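Local coordinates for protein chlamydomonas reinhardtii THB1 (Chlamydomonas reinhardtii, PDB 6CII) that binds one heme as a group I truncated hemoglobin and probably binds oxygen at its iron, at residues L10-M14 and L110-A114; V20-V24 and T100-L104; M85-F90 and A121-F126. All coordinates share one frame; numbering follows the deposited sequence.

In the fold
All three contacts belong to one small 2-on-2 globin, and helices 87-103 and 108-126 serve two of them each. Interactions 1 and 2 are neighbours, their centres about 11 Å apart: Ala114 CB of the first meets Leu101 CD1 of the second at 4.0 Å, and along the chain 20-24/100-104 falls within the span that 10-14/110-114 brackets. Interaction 3 joins the other ends of the same two helices, its centre about 21 Å from that of either, and lies across the chain's centre from interaction 2. It alone lines the heme: the Met85 side chain comes within about 4 Å of that of the axial ligand His76, and the Ile125 side chain about 7 Å from cyanide.

Interaction 1: L10-M14 and L110-A114; sequences LYSRM and LKAEA
Leu10 spreads its two methyl groups over one turn of helix 108-126, docking the short helix 10-13 (helix A in globin lettering) on helix H of the 2-on-2 globin fold. CD2 comes down on the backbone of the second helix, 3.7 Å from Ala114 CA, with the Ala114 methyl close beside it. The other branch turns to the start of the same segment, where Leu10 CD1 lies 4.0 Å from Leu110 CB. The carbonyl O of Leu110, also near CD1, is already taken by Ala114 N within the helix, which lets an apolar methyl sit next to it. With CG anti to the backbone N (chi1 170°), the branch point of Leu10 is carried toward helix 108-126.

Leu110 answers from the facing helix. Its CD1 packs against the end of helix 10-13, 3.6 Å from Arg13 O and 4.0 Å from Met14 CA, a methyl in van der Waals contact with backbone atoms.

Beside the leucines a salt bridge spans the two helices. Arg13 NH2 donates to Glu113 OE1 at 3.1 Å in a nearly straight bond (178°); the acceptor lies in the guanidinium plane, whereas the nitrogen meets OE1 on its syn side, 28° out of the carboxylate plane. OE2 stays farther off, 3.7 Å from Arg13 NH2, so a single bond carries the pair. Leu10 and Glu113 come at each other from opposite directions, Leu10 CD1 3.8 Å from Glu113 OE1.

Farther out, Phe61 packs on Leu10, Met14 and Ala114, while Tyr11 packs instead on Glu17 and Val20 of helix 16-33. Lys111 points the other way, into a salt bridge with Asp98. The arginine chain bends at chi3, and Arg13 NE, the guanidinium nitrogen nearest the chain, is hydrogen-bonded to Asp8 O.

Interaction 2: V20-V24 and T100-L104; sequences VEKAV and TLQEL
Ala23 brings the flat group that matters here, its backbone carbonyl: the methyl of Thr100 approaches the oxygen itself, CG2 3.5 Å from Ala23 O, and does not lie over the flat face of the group; no ring, amide or carboxylate side chain of either segment takes part. The same Thr100 CG2 also lies 3.8 Å from Ala23 CA, so the methyl fits against the backbone of the facing helix. The threonine is turned to allow this: CG2 stands anti to the backbone N, while OG1 (chi1 -66°) folds back along its own helix and is hydrogen-bonded to His96 O. The polar branch is thereby satisfied inside helix 87-103 and the apolar one is left to face Ala23.

Around the alanine methyl three side chains converge. Leu101 reaches it with one branch, CD2 at 4.0 Å from Ala23 CB, although its CB does not aim at the other helix; Leu104 brings CD1 to 3.7 Å from Ala23 CA; and Thr100 CG2 lies 4.0 Å from Ala23 CB. With so small a residue at the crossing, the backbones come near, Ala23 CA and Thr100 CA lying 6.2 Å apart. This is the meeting of helices B and G of the globin fold, made here by residues 16-33 and 87-103 without a hydrogen bond between the two segments.

Lys22 extends the contact toward the surface through its aliphatic part. Its CG touches Leu104 CD1 at 3.8 Å, and Leu104 CD2 lies 4.1 Å from the same Lys22 CG, so both leucine methyls face the same side of that methylene where helix 87-103 runs out. On the far side of helix 16-33, Val20 and Val24 turn to helix 46-60. Leu101 also touches Lys111, Ala114 and Met115 of helix 108-126.

Interaction 3: M85-F90 and A121-F126; sequences MNHHHF and ARPLIF. With HEM (protoporphyrin IX containing Fe), chain B.
Phe90 is clasped between cofactor and protein: a heme vinyl lies over one face of its ring, CBB 3.3 Å from Phe90 CE2, and Arg122 CG sits over the centre of the opposite face as a CH-pi contact, 5° off the ring normal. CG anti to the backbone N (chi1 -176°) swings the ring between them. This knob into a hole formed by Ala121, Arg122, Ile125 and Phe126 joins helix G to helix H of the 2-on-2 globin; Met85, His89, Phe90 and Ile125 line the heme pocket. At the ring edge Ile125 CD1 touches Phe90 CE2 at 3.6 Å and also leans on the porphyrin. A leucine in place of Phe90 would probably leave the Arg122 methylenes and the vinyl without the flat surface that separates them. Met85 CE is wedged tightly against Ile125 CG2 at 3.4 Å, its sulfur beside the heme.

Asn86 and His89 form a capping box at the start of helix 87-103. Next to it the ring of His87 stacks face to face on that of Phe126, planes at 25°, while its edge meets one face of the Arg122 guanidinium. A water joins the two helices, accepting from Arg122 NH1 at 2.9 Å and donating to His87 O at 3.1 Å.

Interaction 1: L10-M14 and L110-A114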
loop_
_atom_site.group_PDB
_atom_site.type_symbol
_atom_site.label_atom_id
_atom_site.label_comp_id
_atom_site.label_asym_id
_atom_site.label_seq_id
_atom_site.Cartn_x
_atom_site.Cartn_y
_atom_site.Cartn_z
ATOM N N LEU A 10 -9.940 -0.457 11.608
ATOM C CA LEU A 10 -10.265 -0.478 10.186
ATOM C C LEU A 10 -9.886 -1.814 9.582
ATOM O O LEU A 10 -10.664 -2.422 8.850
ATOM C CB LEU A 10 -9.534 0.651 9.473
ATOM C CG LEU A 10 -9.600 0.595 7.946
ATOM C CD1 LEU A 10 -11.045 0.796 7.458
ATOM C CD2 LEU A 10 -8.642 1.629 7.321
ATOM N N TYR A 11 -8.679 -2.283 9.898
ATOM C CA TYR A 11 -8.220 -3.604 9.487
ATOM C C TYR A 11 -9.243 -4.687 9.783
ATOM O O TYR A 11 -9.625 -5.445 8.893
ATOM C CB TYR A 11 -6.924 -3.896 10.223
ATOM C CG TYR A 11 -6.317 -5.255 9.983
ATOM C CD1 TYR A 11 -6.444 -6.269 10.946
ATOM C CD2 TYR A 11 -5.570 -5.509 8.844
ATOM C CE1 TYR A 11 -5.837 -7.505 10.748
ATOM C CE2 TYR A 11 -4.954 -6.745 8.639
ATOM C CZ TYR A 11 -5.106 -7.733 9.597
ATOM O OH TYR A 11 -4.481 -8.953 9.450
ATOM N N SER A 12 -9.691 -4.787 11.043
ATOM C CA SER A 12 -10.651 -5.831 11.374
ATOM C C SER A 12 -11.966 -5.630 10.641
ATOM O O SER A 12 -12.557 -6.601 10.141
ATOM C CB SER A 12 -10.868 -5.885 12.882
ATOM O OG SER A 12 -9.639 -6.232 13.472
ATOM N N ARG A 13 -12.430 -4.379 10.547
ATOM C CA ARG A 13 -13.731 -4.101 9.941
ATOM C C ARG A 13 -13.736 -4.394 8.451
ATOM O O ARG A 13 -14.776 -4.757 7.887
ATOM C CB ARG A 13 -14.112 -2.658 10.221
ATOM C CG ARG A 13 -14.471 -2.415 11.713
ATOM C CD ARG A 13 -14.842 -0.958 12.038
ATOM N NE ARG A 13 -13.691 -0.057 12.064
ATOM C CZ ARG A 13 -13.514 0.941 11.197
ATOM N NH1 ARG A 13 -14.427 1.168 10.268
ATOM N NH2 ARG A 13 -12.453 1.728 11.270
ATOM N N MET A 14 -12.589 -4.248 7.796
ATOM C CA MET A 14 -12.570 -4.530 6.370
ATOM C C MET A 14 -12.396 -6.014 6.071
ATOM O O MET A 14 -12.407 -6.394 4.896
ATOM C CB MET A 14 -11.479 -3.688 5.680
ATOM C CG MET A 14 -10.045 -4.020 6.050
ATOM S SD MET A 14 -8.858 -2.733 5.522
ATOM C CE MET A 14 -9.593 -2.224 3.956
ATOM N N LEU A 110 -15.297 2.474 4.512
ATOM C CA LEU A 110 -14.024 1.873 4.884
ATOM C C LEU A 110 -12.978 2.135 3.816
ATOM O O LEU A 110 -11.810 2.401 4.126
ATOM C CB LEU A 110 -14.193 0.362 5.106
ATOM C CG LEU A 110 -15.253 -0.040 6.134
ATOM C CD1 LEU A 110 -15.200 -1.529 6.417
ATOM C CD2 LEU A 110 -15.021 0.724 7.384
ATOM N N LYS A 111 -13.378 2.066 2.543
ATOM C CA LYS A 111 -12.438 2.415 1.481
ATOM C C LYS A 111 -11.923 3.850 1.637
ATOM O O LYS A 111 -10.732 4.106 1.478
ATOM C CB LYS A 111 -13.091 2.208 0.110
ATOM C CG LYS A 111 -12.103 2.426 -1.047
ATOM C CD LYS A 111 -12.738 2.008 -2.413
ATOM C CE LYS A 111 -13.955 2.843 -2.759
ATOM N NZ LYS A 111 -13.517 4.160 -3.249
ATOM N N ALA A 112 -12.812 4.805 1.979
ATOM C CA ALA A 112 -12.377 6.185 2.141
ATOM C C ALA A 112 -11.390 6.308 3.282
ATOM O O ALA A 112 -10.390 7.028 3.174
ATOM C CB ALA A 112 -13.581 7.098 2.398
ATOM N N GLU A 113 -11.661 5.617 4.392
ATOM C CA GLU A 113 -10.741 5.662 5.520
ATOM C C GLU A 113 -9.378 5.112 5.118
ATOM O O GLU A 113 -8.335 5.717 5.398
ATOM C CB GLU A 113 -11.305 4.869 6.697
ATOM C CG GLU A 113 -10.412 5.048 7.921
ATOM C CD GLU A 113 -10.998 4.475 9.201
ATOM O OE1 GLU A 113 -12.152 4.007 9.181
ATOM O OE2 GLU A 113 -10.281 4.511 10.225
ATOM N N ALA A 114 -9.379 3.936 4.483
ATOM C CA ALA A 114 -8.125 3.315 4.074
ATOM C C ALA A 114 -7.359 4.234 3.144
ATOM O O ALA A 114 -6.140 4.418 3.286
ATOM C CB ALA A 114 -8.413 1.964 3.401
#

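Interaction 2: V20-V24 and T100-L104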
loop_
_atom_site.group_PDB
_atom_site.type_symbol
_atom_site.label_atom_id
_atom_site.label_comp_id
_atom_site.label_asym_id
_atom_site.label_seq_id
_atom_site.Cartn_x
_atom_site.Cartn_y
_atom_site.Cartn_z
ATOM N N VAL A 20 -6.747 -7.988 3.474
ATOM C CA VAL A 20 -5.542 -7.236 3.145
ATOM C C VAL A 20 -4.632 -8.048 2.228
ATOM O O VAL A 20 -4.085 -7.523 1.256
ATOM C CB VAL A 20 -4.802 -6.777 4.416
ATOM C CG1 VAL A 20 -3.474 -6.074 4.045
ATOM C CG2 VAL A 20 -5.694 -5.825 5.204
ATOM N N GLU A 21 -4.469 -9.345 2.507
ATOM C CA GLU A 21 -3.611 -10.149 1.650
ATOM C C GLU A 21 -4.141 -10.199 0.221
ATOM O O GLU A 21 -3.364 -10.049 -0.728
ATOM C CB GLU A 21 -3.440 -11.545 2.238
ATOM C CG GLU A 21 -2.685 -11.493 3.575
ATOM C CD GLU A 21 -2.090 -12.819 3.996
ATOM O OE1 GLU A 21 -2.651 -13.873 3.630
ATOM O OE2 GLU A 21 -1.059 -12.799 4.701
ATOM N N LYS A 22 -5.456 -10.381 0.046
ATOM C CA LYS A 22 -6.036 -10.372 -1.292
ATOM C C LYS A 22 -5.838 -9.014 -1.959
ATOM O O LYS A 22 -5.459 -8.943 -3.136
ATOM C CB LYS A 22 -7.527 -10.730 -1.222
ATOM C CG LYS A 22 -8.258 -10.692 -2.568
ATOM C CD LYS A 22 -7.738 -11.753 -3.503
ATOM C CE LYS A 22 -8.709 -11.952 -4.678
ATOM N NZ LYS A 22 -8.156 -12.965 -5.609
ATOM N N ALA A 23 -6.073 -7.928 -1.222
ATOM C CA ALA A 23 -5.934 -6.610 -1.832
ATOM C C ALA A 23 -4.505 -6.381 -2.295
ATOM O O ALA A 23 -4.283 -5.904 -3.407
ATOM C CB ALA A 23 -6.364 -5.517 -0.851
ATOM N N VAL A 24 -3.524 -6.747 -1.468
ATOM C CA VAL A 24 -2.130 -6.563 -1.863
ATOM C C VAL A 24 -1.793 -7.431 -3.077
ATOM O O VAL A 24 -1.056 -7.007 -3.973
ATOM C CB VAL A 24 -1.192 -6.842 -0.672
ATOM C CG1 VAL A 24 0.254 -6.909 -1.157
ATOM C CG2 VAL A 24 -1.323 -5.725 0.353
ATOM N N THR A 100 -8.639 -1.491 -6.500
ATOM C CA THR A 100 -8.607 -2.841 -5.944
ATOM C C THR A 100 -9.622 -3.000 -4.827
ATOM O O THR A 100 -10.353 -4.002 -4.766
ATOM C CB THR A 100 -7.209 -3.146 -5.416
ATOM O OG1 THR A 100 -6.278 -3.180 -6.506
ATOM C CG2 THR A 100 -7.198 -4.457 -4.635
ATOM N N LEU A 101 -9.639 -2.042 -3.892
ATOM C CA LEU A 101 -10.564 -2.152 -2.769
ATOM C C LEU A 101 -12.003 -2.099 -3.256
ATOM O O LEU A 101 -12.871 -2.814 -2.739
ATOM C CB LEU A 101 -10.280 -1.037 -1.774
ATOM C CG LEU A 101 -8.940 -1.142 -1.056
ATOM C CD1 LEU A 101 -8.783 0.080 -0.125
ATOM C CD2 LEU A 101 -8.799 -2.449 -0.292
ATOM N N GLN A 102 -12.255 -1.291 -4.287
ATOM C CA GLN A 102 -13.589 -1.205 -4.865
ATOM C C GLN A 102 -14.002 -2.539 -5.464
ATOM O O GLN A 102 -15.107 -3.035 -5.217
ATOM C CB GLN A 102 -13.612 -0.103 -5.928
ATOM C CG GLN A 102 -14.936 0.011 -6.665
ATOM C CD GLN A 102 -16.087 0.450 -5.772
ATOM O OE1 GLN A 102 -15.886 1.093 -4.737
ATOM N NE2 GLN A 102 -17.307 0.100 -6.172
ATOM N N GLU A 103 -13.107 -3.148 -6.238
ATOM C CA GLU A 103 -13.428 -4.415 -6.886
ATOM C C GLU A 103 -13.686 -5.509 -5.872
ATOM O O GLU A 103 -14.538 -6.385 -6.097
ATOM C CB GLU A 103 -12.291 -4.845 -7.807
ATOM C CG GLU A 103 -12.758 -5.861 -8.815
ATOM C CD GLU A 103 -11.611 -6.475 -9.553
ATOM O OE1 GLU A 103 -10.482 -6.334 -9.056
ATOM O OE2 GLU A 103 -11.843 -7.079 -10.620
ATOM N N LEU A 104 -12.981 -5.474 -4.751
ATOM C CA LEU A 104 -13.147 -6.485 -3.730
ATOM C C LEU A 104 -14.351 -6.234 -2.842
ATOM O O LEU A 104 -14.595 -7.024 -1.925
ATOM C CB LEU A 104 -11.865 -6.577 -2.907
ATOM C CG LEU A 104 -10.691 -7.029 -3.799
ATOM C CD1 LEU A 104 -9.381 -7.079 -3.014
ATOM C CD2 LEU A 104 -10.987 -8.372 -4.504
#

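Interaction 3: M85-F90 and A121-F126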
loop_
_atom_site.group_PDB
_atom_site.type_symbol
_atom_site.label_atom_id
_atom_site.label_comp_id
_atom_site.label_asym_id
_atom_site.label_seq_id
_atom_site.Cartn_x
_atom_site.Cartn_y
_atom_site.Cartn_z
ATOM N N MET A 85 11.353 8.440 -9.131
ATOM C CA MET A 85 10.055 8.224 -8.483
ATOM C C MET A 85 9.464 9.568 -8.069
ATOM O O MET A 85 10.160 10.405 -7.477
ATOM C CB MET A 85 10.194 7.302 -7.255
ATOM C CG MET A 85 8.869 7.167 -6.442
ATOM S SD MET A 85 9.124 6.135 -4.965
ATOM C CE MET A 85 7.886 6.825 -3.914
ATOM N N ASN A 86 8.174 9.782 -8.350
ATOM C CA ASN A 86 7.627 11.109 -8.121
ATOM C C ASN A 86 6.192 11.040 -7.626
ATOM O O ASN A 86 5.597 9.970 -7.473
ATOM C CB ASN A 86 7.770 11.981 -9.382
ATOM C CG ASN A 86 7.013 11.445 -10.566
ATOM O OD1 ASN A 86 5.896 10.950 -10.435
ATOM N ND2 ASN A 86 7.608 11.574 -11.763
ATOM N N HIS A 87 5.641 12.227 -7.363
ATOM C CA HIS A 87 4.301 12.313 -6.800
ATOM C C HIS A 87 3.247 11.763 -7.743
ATOM O O HIS A 87 2.212 11.255 -7.288
ATOM C CB HIS A 87 4.006 13.765 -6.435
ATOM C CG HIS A 87 4.494 14.146 -5.076
ATOM N ND1 HIS A 87 5.831 14.165 -4.734
ATOM C CD2 HIS A 87 3.815 14.508 -3.961
ATOM C CE1 HIS A 87 5.955 14.543 -3.472
ATOM N NE2 HIS A 87 4.746 14.750 -2.978
ATOM N N HIS A 88 3.474 11.852 -9.050
ATOM C CA HIS A 88 2.502 11.279 -9.971
ATOM C C HIS A 88 2.466 9.765 -9.836
ATOM O O HIS A 88 1.383 9.166 -9.857
ATOM C CB HIS A 88 2.813 11.677 -11.412
ATOM C CG HIS A 88 1.904 11.041 -12.426
ATOM N ND1 HIS A 88 0.540 11.249 -12.438
ATOM C CD2 HIS A 88 2.164 10.188 -13.445
ATOM C CE1 HIS A 88 0.003 10.562 -13.431
ATOM N NE2 HIS A 88 0.967 9.920 -14.062
ATOM N N HIS A 89 3.638 9.132 -9.664
ATOM C CA HIS A 89 3.630 7.691 -9.416
ATOM C C HIS A 89 2.849 7.368 -8.161
ATOM O O HIS A 89 2.121 6.364 -8.108
ATOM C CB HIS A 89 5.044 7.138 -9.266
ATOM C CG HIS A 89 5.882 7.286 -10.491
ATOM N ND1 HIS A 89 7.094 7.930 -10.475
ATOM C CD2 HIS A 89 5.683 6.874 -11.763
ATOM C CE1 HIS A 89 7.600 7.936 -11.699
ATOM N NE2 HIS A 89 6.762 7.297 -12.500
ATOM N N PHE A 90 3.029 8.168 -7.114
ATOM C CA PHE A 90 2.251 7.962 -5.903
ATOM C C PHE A 90 0.759 7.975 -6.204
ATOM O O PHE A 90 0.022 7.100 -5.737
ATOM C CB PHE A 90 2.617 9.012 -4.858
ATOM C CG PHE A 90 1.927 8.816 -3.539
ATOM C CD1 PHE A 90 0.633 9.287 -3.341
ATOM C CD2 PHE A 90 2.572 8.178 -2.501
ATOM C CE1 PHE A 90 -0.011 9.100 -2.130
ATOM C CE2 PHE A 90 1.946 8.004 -1.278
ATOM C CZ PHE A 90 0.661 8.458 -1.090
ATOM N N ALA A 121 0.558 8.689 4.069
ATOM C CA ALA A 121 1.910 8.190 3.829
ATOM C C ALA A 121 2.697 9.050 2.862
ATOM O O ALA A 121 3.919 8.885 2.776
ATOM C CB ALA A 121 1.885 6.760 3.277
ATOM N N ARG A 122 2.045 9.952 2.145
ATOM C CA ARG A 122 2.780 10.727 1.150
ATOM C C ARG A 122 3.919 11.531 1.761
ATOM O O ARG A 122 5.053 11.404 1.269
ATOM C CB ARG A 122 1.815 11.609 0.354
ATOM C CG ARG A 122 2.360 11.984 -0.999
ATOM C CD ARG A 122 1.332 12.754 -1.825
ATOM N NE ARG A 122 1.337 14.154 -1.440
ATOM C CZ ARG A 122 0.695 15.107 -2.110
ATOM N NH1 ARG A 122 0.000 14.794 -3.197
ATOM N NH2 ARG A 122 0.743 16.367 -1.686
ATOM N N PRO A 123 3.719 12.354 2.805
ATOM C CA PRO A 123 4.866 13.110 3.344
ATOM C C PRO A 123 5.935 12.209 3.900
ATOM O O PRO A 123 7.123 12.542 3.813
ATOM C CB PRO A 123 4.251 13.972 4.459
ATOM C CG PRO A 123 2.791 13.860 4.308
ATOM C CD PRO A 123 2.471 12.653 3.532
ATOM N N LEU A 124 5.541 11.080 4.493
ATOM C CA LEU A 124 6.522 10.128 4.995
ATOM C C LEU A 124 7.382 9.611 3.862
ATOM O O LEU A 124 8.610 9.566 3.971
ATOM C CB LEU A 124 5.824 8.965 5.701
ATOM C CG LEU A 124 4.991 9.456 6.899
ATOM C CD1 LEU A 124 4.350 8.305 7.662
ATOM C CD2 LEU A 124 5.842 10.332 7.826
ATOM N N ILE A 125 6.747 9.227 2.757
ATOM C CA ILE A 125 7.487 8.616 1.654
ATOM C C ILE A 125 8.440 9.620 1.014
ATOM O O ILE A 125 9.593 9.288 0.713
ATOM C CB ILE A 125 6.512 8.021 0.622
ATOM C CG1 ILE A 125 5.963 6.672 1.094
ATOM C CG2 ILE A 125 7.193 7.876 -0.723
ATOM C CD1 ILE A 125 4.703 6.289 0.380
ATOM N N PHE A 126 7.992 10.859 0.791
ATOM C CA PHE A 126 8.799 11.836 0.063
ATOM C C PHE A 126 9.617 12.724 0.979
ATOM O O PHE A 126 10.246 13.676 0.500
ATOM C CB PHE A 126 7.912 12.703 -0.849
ATOM C CG PHE A 126 7.353 11.945 -2.026
ATOM C CD1 PHE A 126 6.077 11.408 -1.980
ATOM C CD2 PHE A 126 8.144 11.684 -3.136
ATOM C CE1 PHE A 126 5.578 10.695 -3.044
ATOM C CE2 PHE A 126 7.635 10.969 -4.222
ATOM C CZ PHE A 126 6.360 10.465 -4.163
HETATM C CHA HEM B . 9.143 -0.631 -1.100
HETATM C CHB HEM B . 5.000 1.101 0.843
HETATM C CHC HEM B . 4.514 4.121 -3.027
HETATM C CHD HEM B . 8.115 1.629 -5.324
HETATM C C1A HEM B . 8.080 -0.375 -0.266
HETATM C C2A HEM B . 7.867 -1.031 1.001
HETATM C C3A HEM B . 6.733 -0.564 1.521
HETATM C C4A HEM B . 6.158 0.393 0.624
HETATM C CMA HEM B . 6.056 -0.942 2.857
HETATM C CAA HEM B . 8.849 -2.071 1.590
HETATM C CBA HEM B . 9.937 -1.293 2.345
HETATM C CGA HEM B . 10.804 -2.247 3.114
HETATM O O1A HEM B . 10.446 -2.545 4.278
HETATM O O2A HEM B . 11.827 -2.717 2.554
HETATM C C1B HEM B . 4.531 2.037 -0.065
HETATM C C2B HEM B . 3.293 2.746 0.086
HETATM C C3B HEM B . 3.133 3.568 -0.952
HETATM C C4B HEM B . 4.278 3.426 -1.837
HETATM C CMB HEM B . 2.333 2.564 1.280
HETATM C CAB HEM B . 1.908 4.489 -1.105
HETATM C CBB HEM B . 1.484 4.925 -2.286
HETATM C C1C HEM B . 5.447 3.682 -3.952
HETATM C C2C HEM B . 5.663 4.244 -5.273
HETATM C C3C HEM B . 6.655 3.560 -5.878
HETATM C C4C HEM B . 7.096 2.509 -4.992
HETATM C CMC HEM B . 4.870 5.466 -5.797
HETATM C CAC HEM B . 7.266 3.738 -7.296
HETATM C CBC HEM B . 6.437 3.902 -8.315
HETATM C C1D HEM B . 8.634 0.785 -4.347
HETATM C C2D HEM B . 9.688 -0.147 -4.616
HETATM C C3D HEM B . 9.999 -0.786 -3.467
HETATM C C4D HEM B . 9.154 -0.265 -2.427
HETATM C CMD HEM B . 10.318 -0.366 -6.012
HETATM C CAD HEM B . 11.074 -1.876 -3.306
HETATM C CBD HEM B . 12.455 -1.222 -3.262
HETATM C CGD HEM B . 13.515 -2.296 -3.135
HETATM O O1D HEM B . 14.488 -2.273 -3.931
HETATM O O2D HEM B . 13.389 -3.165 -2.234
HETATM N NA HEM B . 7.013 0.491 -0.447
HETATM N NB HEM B . 5.109 2.468 -1.267
HETATM N NC HEM B . 6.373 2.639 -3.799
HETATM N ND HEM B . 8.319 0.687 -2.990
HETATM FE FE HEM B . 6.722 1.551 -2.105
HETATM O O HOH W 1 0.877 12.681 -4.936
HETATM O O HOH W 2 4.310 15.475 -0.424
#